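Local coordinates for uncharacterized protein (Xanthomonas axonopodis pv. citri, PDB 3OV5), which is a VirB7 component of a bacterial type IV secretion system, probably acting at the outer membrane through a globular domain of the N0 type, at residues 18-23 against 28-33. Sequence-based numbering, arbitrary orientation. Where two conformers were deposited one is given.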
ATOM      1  N   MET A  18      -0.595  -6.874   3.298  1.00  5.17           N
ATOM      2  CA  MET A  18       0.703  -6.446   2.809  1.00  5.72           C
ATOM      3  C   MET A  18       1.085  -5.131   3.460  1.00  4.92           C
ATOM      4  O   MET A  18       2.222  -4.937   3.926  1.00  5.53           O
ATOM      5  CB  MET A  18       0.710  -6.306   1.290  1.00  5.20           C
ATOM      6  CG  MET A  18       2.099  -5.959   0.755  1.00  5.71           C
ATOM      7  SD  MET A  18       2.151  -5.773  -1.023  1.00  6.36           S
ATOM      8  CE  MET A  18       1.235  -4.218  -1.195  1.00  7.40           C
ATOM      9  N   LEU A  19       0.150  -4.185   3.473  1.00  5.04           N
ATOM     10  CA  LEU A  19       0.439  -2.880   4.062  1.00  5.46           C
ATOM     11  C   LEU A  19       0.679  -2.969   5.573  1.00  4.95           C
ATOM     12  O   LEU A  19       1.444  -2.186   6.107  1.00  5.55           O
ATOM     13  CB  LEU A  19      -0.670  -1.898   3.716  1.00  5.50           C
ATOM     14  CG  LEU A  19      -0.616  -1.416   2.266  1.00  5.84           C
ATOM     15  CD1 LEU A  19      -1.878  -0.632   1.950  1.00  6.76           C
ATOM     16  CD2 LEU A  19       0.618  -0.573   2.034  1.00  8.10           C
ATOM     17  N   GLU A  20       0.007  -3.879   6.281  1.00  5.17           N
ATOM     18  CA  GLU A  20       0.308  -4.073   7.689  1.00  5.68           C
ATOM     19  C   GLU A  20       1.795  -4.436   7.848  1.00  5.65           C
ATOM     20  O   GLU A  20       2.466  -3.946   8.762  1.00  5.58           O
ATOM     21  CB  GLU A  20      -0.556  -5.188   8.295  1.00  6.47           C
ATOM     22  CG  GLU A  20      -1.973  -4.785   8.528  1.00  9.09           C
ATOM     23  CD  GLU A  20      -2.876  -5.948   8.887  1.00 11.84           C
ATOM     24  OE1 GLU A  20      -4.075  -5.660   9.155  1.00 16.07           O
ATOM     25  OE2 GLU A  20      -2.440  -7.115   8.897  1.00 17.63           O
ATOM     26  N   ARG A  21       2.295  -5.300   6.949  1.00  5.43           N
ATOM     27  CA  ARG A  21       3.705  -5.671   6.999  1.00  5.78           C
ATOM     28  C   ARG A  21       4.592  -4.483   6.643  1.00  5.21           C
ATOM     29  O   ARG A  21       5.591  -4.218   7.350  1.00  5.73           O
ATOM     30  CB  ARG A  21       3.980  -6.899   6.139  1.00  5.42           C
ATOM     31  CG  ARG A  21       5.423  -7.346   6.257  1.00  5.74           C
ATOM     32  CD  ARG A  21       5.723  -8.632   5.457  1.00  6.32           C
ATOM     33  NE  ARG A  21       5.496  -8.413   4.032  1.00  6.42           N
ATOM     34  CZ  ARG A  21       6.313  -7.709   3.254  1.00  6.48           C
ATOM     35  NH1 ARG A  21       7.498  -7.296   3.682  1.00  7.67           N
ATOM     36  NH2 ARG A  21       5.945  -7.431   2.009  1.00  7.86           N
ATOM     37  N   TRP A  22       4.298  -3.776   5.539  1.00  5.24           N
ATOM     38  CA  TRP A  22       5.123  -2.609   5.212  1.00  5.83           C
ATOM     39  C   TRP A  22       5.165  -1.629   6.382  1.00  5.63           C
ATOM     40  O   TRP A  22       6.196  -1.043   6.686  1.00  6.37           O
ATOM     41  CB  TRP A  22       4.584  -1.882   3.991  1.00  5.62           C
ATOM     42  CG  TRP A  22       4.744  -2.613   2.678  1.00  5.35           C
ATOM     43  CD1 TRP A  22       5.168  -3.910   2.452  1.00  5.91           C
ATOM     44  CD2 TRP A  22       4.457  -2.057   1.383  1.00  5.29           C
ATOM     45  NE1 TRP A  22       5.161  -4.183   1.089  1.00  5.96           N
ATOM     46  CE2 TRP A  22       4.726  -3.063   0.416  1.00  5.73           C
ATOM     47  CE3 TRP A  22       4.014  -0.798   0.956  1.00  6.44           C
ATOM     48  CZ2 TRP A  22       4.563  -2.833  -0.952  1.00  6.45           C
ATOM     49  CZ3 TRP A  22       3.852  -0.579  -0.403  1.00  6.75           C
ATOM     50  CH2 TRP A  22       4.113  -1.590  -1.329  1.00  7.03           C
ATOM     51  N   ALA A  23       4.016  -1.426   7.034  1.00  5.69           N
ATOM     52  CA  ALA A  23       3.924  -0.483   8.157  1.00  6.60           C
ATOM     53  C   ALA A  23       4.782  -0.985   9.336  1.00  6.46           C
ATOM     54  O   ALA A  23       5.602  -0.251   9.905  1.00  7.45           O
ATOM     55  CB  ALA A  23       2.487  -0.290   8.593  1.00  7.53           C
ATOM     56  N   MET A  28       5.681   2.422  11.177  1.00  8.38           N
ATOM     57  CA  MET A  28       4.557   3.267  10.749  1.00  8.79           C
ATOM     58  C   MET A  28       3.238   2.656  11.160  1.00 10.16           C
ATOM     59  O   MET A  28       3.197   1.450  11.472  1.00 12.49           O
ATOM     60  CB  MET A  28       4.573   3.462   9.228  1.00  9.07           C
ATOM     61  CG  MET A  28       5.770   4.258   8.737  1.00 10.65           C
ATOM     62  SD  MET A  28       5.919   4.322   6.948  1.00 11.91           S
ATOM     63  CE  MET A  28       4.768   5.601   6.651  1.00 14.18           C
ATOM     64  N   GLN A  29       2.204   3.497  11.275  1.00 11.15           N
ATOM     65  CA  GLN A  29       0.743   3.208  11.513  0.60 10.49           C
ATOM     66  C   GLN A  29       0.146   2.877  10.122  1.00  9.76           C
ATOM     67  O   GLN A  29       0.448   3.612   9.209  1.00 11.00           O
ATOM     68  CB  GLN A  29      -0.000   4.452  12.156  0.60  9.21           C
ATOM     69  CG  GLN A  29      -1.540   4.296  12.317  0.60 11.76           C
ATOM     70  CD  GLN A  29      -2.249   5.455  13.043  0.60 11.25           C
ATOM     71  OE1 GLN A  29      -1.642   6.486  13.398  0.60 12.93           O
ATOM     72  NE2 GLN A  29      -3.557   5.292  13.244  0.60 12.88           N
ATOM     73  N   LEU A  30      -0.775   1.921  10.017  1.00  9.40           N
ATOM     74  CA  LEU A  30      -1.627   1.777   8.843  1.00  8.16           C
ATOM     75  C   LEU A  30      -3.023   2.290   9.183  1.00  7.34           C
ATOM     76  O   LEU A  30      -3.638   1.810  10.144  1.00  8.15           O
ATOM     77  CB  LEU A  30      -1.729   0.312   8.413  1.00  8.82           C
ATOM     78  CG  LEU A  30      -2.735   0.022   7.297  1.00  8.07           C
ATOM     79  CD1 LEU A  30      -2.369   0.735   6.015  1.00  9.15           C
ATOM     80  CD2 LEU A  30      -2.829  -1.482   7.047  1.00 10.64           C
ATOM     81  N   SER A  31      -3.533   3.227   8.380  1.00  6.57           N
ATOM     82  CA  SER A  31      -4.930   3.642   8.444  0.70  6.68           C
ATOM     83  C   SER A  31      -5.607   3.158   7.180  1.00  6.07           C
ATOM     84  O   SER A  31      -5.387   3.694   6.095  1.00  6.89           O
ATOM     85  CB  SER A  31      -5.026   5.153   8.559  0.70  8.76           C
ATOM     86  OG  SER A  31      -4.475   5.566   9.797  0.70 11.19           O
ATOM     87  N   TYR A  32      -6.370   2.082   7.327  1.00  6.58           N
ATOM     88  CA  TYR A  32      -7.021   1.440   6.207  1.00  6.70           C
ATOM     89  C   TYR A  32      -8.483   1.874   6.185  1.00  6.47           C
ATOM     90  O   TYR A  32      -9.314   1.354   6.914  1.00  9.08           O
ATOM     91  CB  TYR A  32      -6.877  -0.087   6.305  1.00  7.00           C
ATOM     92  CG  TYR A  32      -7.342  -0.781   5.055  1.00  6.71           C
ATOM     93  CD1 TYR A  32      -6.488  -0.909   3.950  1.00  6.81           C
ATOM     94  CD2 TYR A  32      -8.633  -1.269   4.943  1.00  7.57           C
ATOM     95  CE1 TYR A  32      -6.925  -1.494   2.751  1.00  7.33           C
ATOM     96  CE2 TYR A  32      -9.079  -1.873   3.757  1.00  7.17           C
ATOM     97  CZ  TYR A  32      -8.225  -1.963   2.660  1.00  6.43           C
ATOM     98  OH  TYR A  32      -8.634  -2.506   1.476  1.00  7.15           O
ATOM     99  N   ASN A  33      -8.786   2.880   5.366  1.00  5.55           N
ATOM    100  CA  ASN A  33     -10.075   3.566   5.415  1.00  5.45           C
ATOM    101  C   ASN A  33     -11.013   3.157   4.274  1.00  5.38           C
ATOM    102  O   ASN A  33     -11.707   3.999   3.684  1.00  6.35           O
ATOM    103  CB  ASN A  33      -9.852   5.081   5.422  1.00  6.02           C
ATOM    104  CG  ASN A  33      -9.180   5.598   6.662  1.00  5.89           C
ATOM    105  OD1 ASN A  33      -8.809   4.851   7.561  1.00  7.47           O
ATOM    106  ND2 ASN A  33      -9.018   6.913   6.706  1.00  7.39           N
TER
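Leu19 meets Leu30 through its root: CB of Leu19 lies 3.9 Å from CD1 of Leu30, with CD2 of the same leucine almost as near, so the methylene faces the fork between the two methyls. Beyond the methylene, the Leu19 side chain also packs on Leu59 of helix 52-63 and Val79 of strand 76-81, which puts this residue between sheet and second helix. At the next residue, Glu20 offers aliphatic carbon rather than charge. CG of Glu20 sits 3.7 Å from CD2 of Leu30, the two side chains crossing at a slant, and the extended chain carries the carboxylate onward to an exposed position. Leu30 points at the helix and, with CG anti to its N (chi1 173°), sends its forked end to both residues. The axes of the two short segments run at 155° and approach to 7.7 Å. Within this secretin N0-like fold, helix 15-24 and strand 29-32 are joined by a short loop and run back against each other, the strand bordering the three-stranded mixed sheet in parallel with strand 76-81. At Ala23 a backbone hydrogen bond spans the connection: O of Ala23 accepts it, nearly straight, from N of Met28 (3.0 Å, N-H...O angle 170°). The backbones are close here, CA of Ala23 lying 4.6 Å from CA of Met28. CB of Ala23 rests against O of Met28 (3.4 Å) and near CB of Leu30 (4.3 Å).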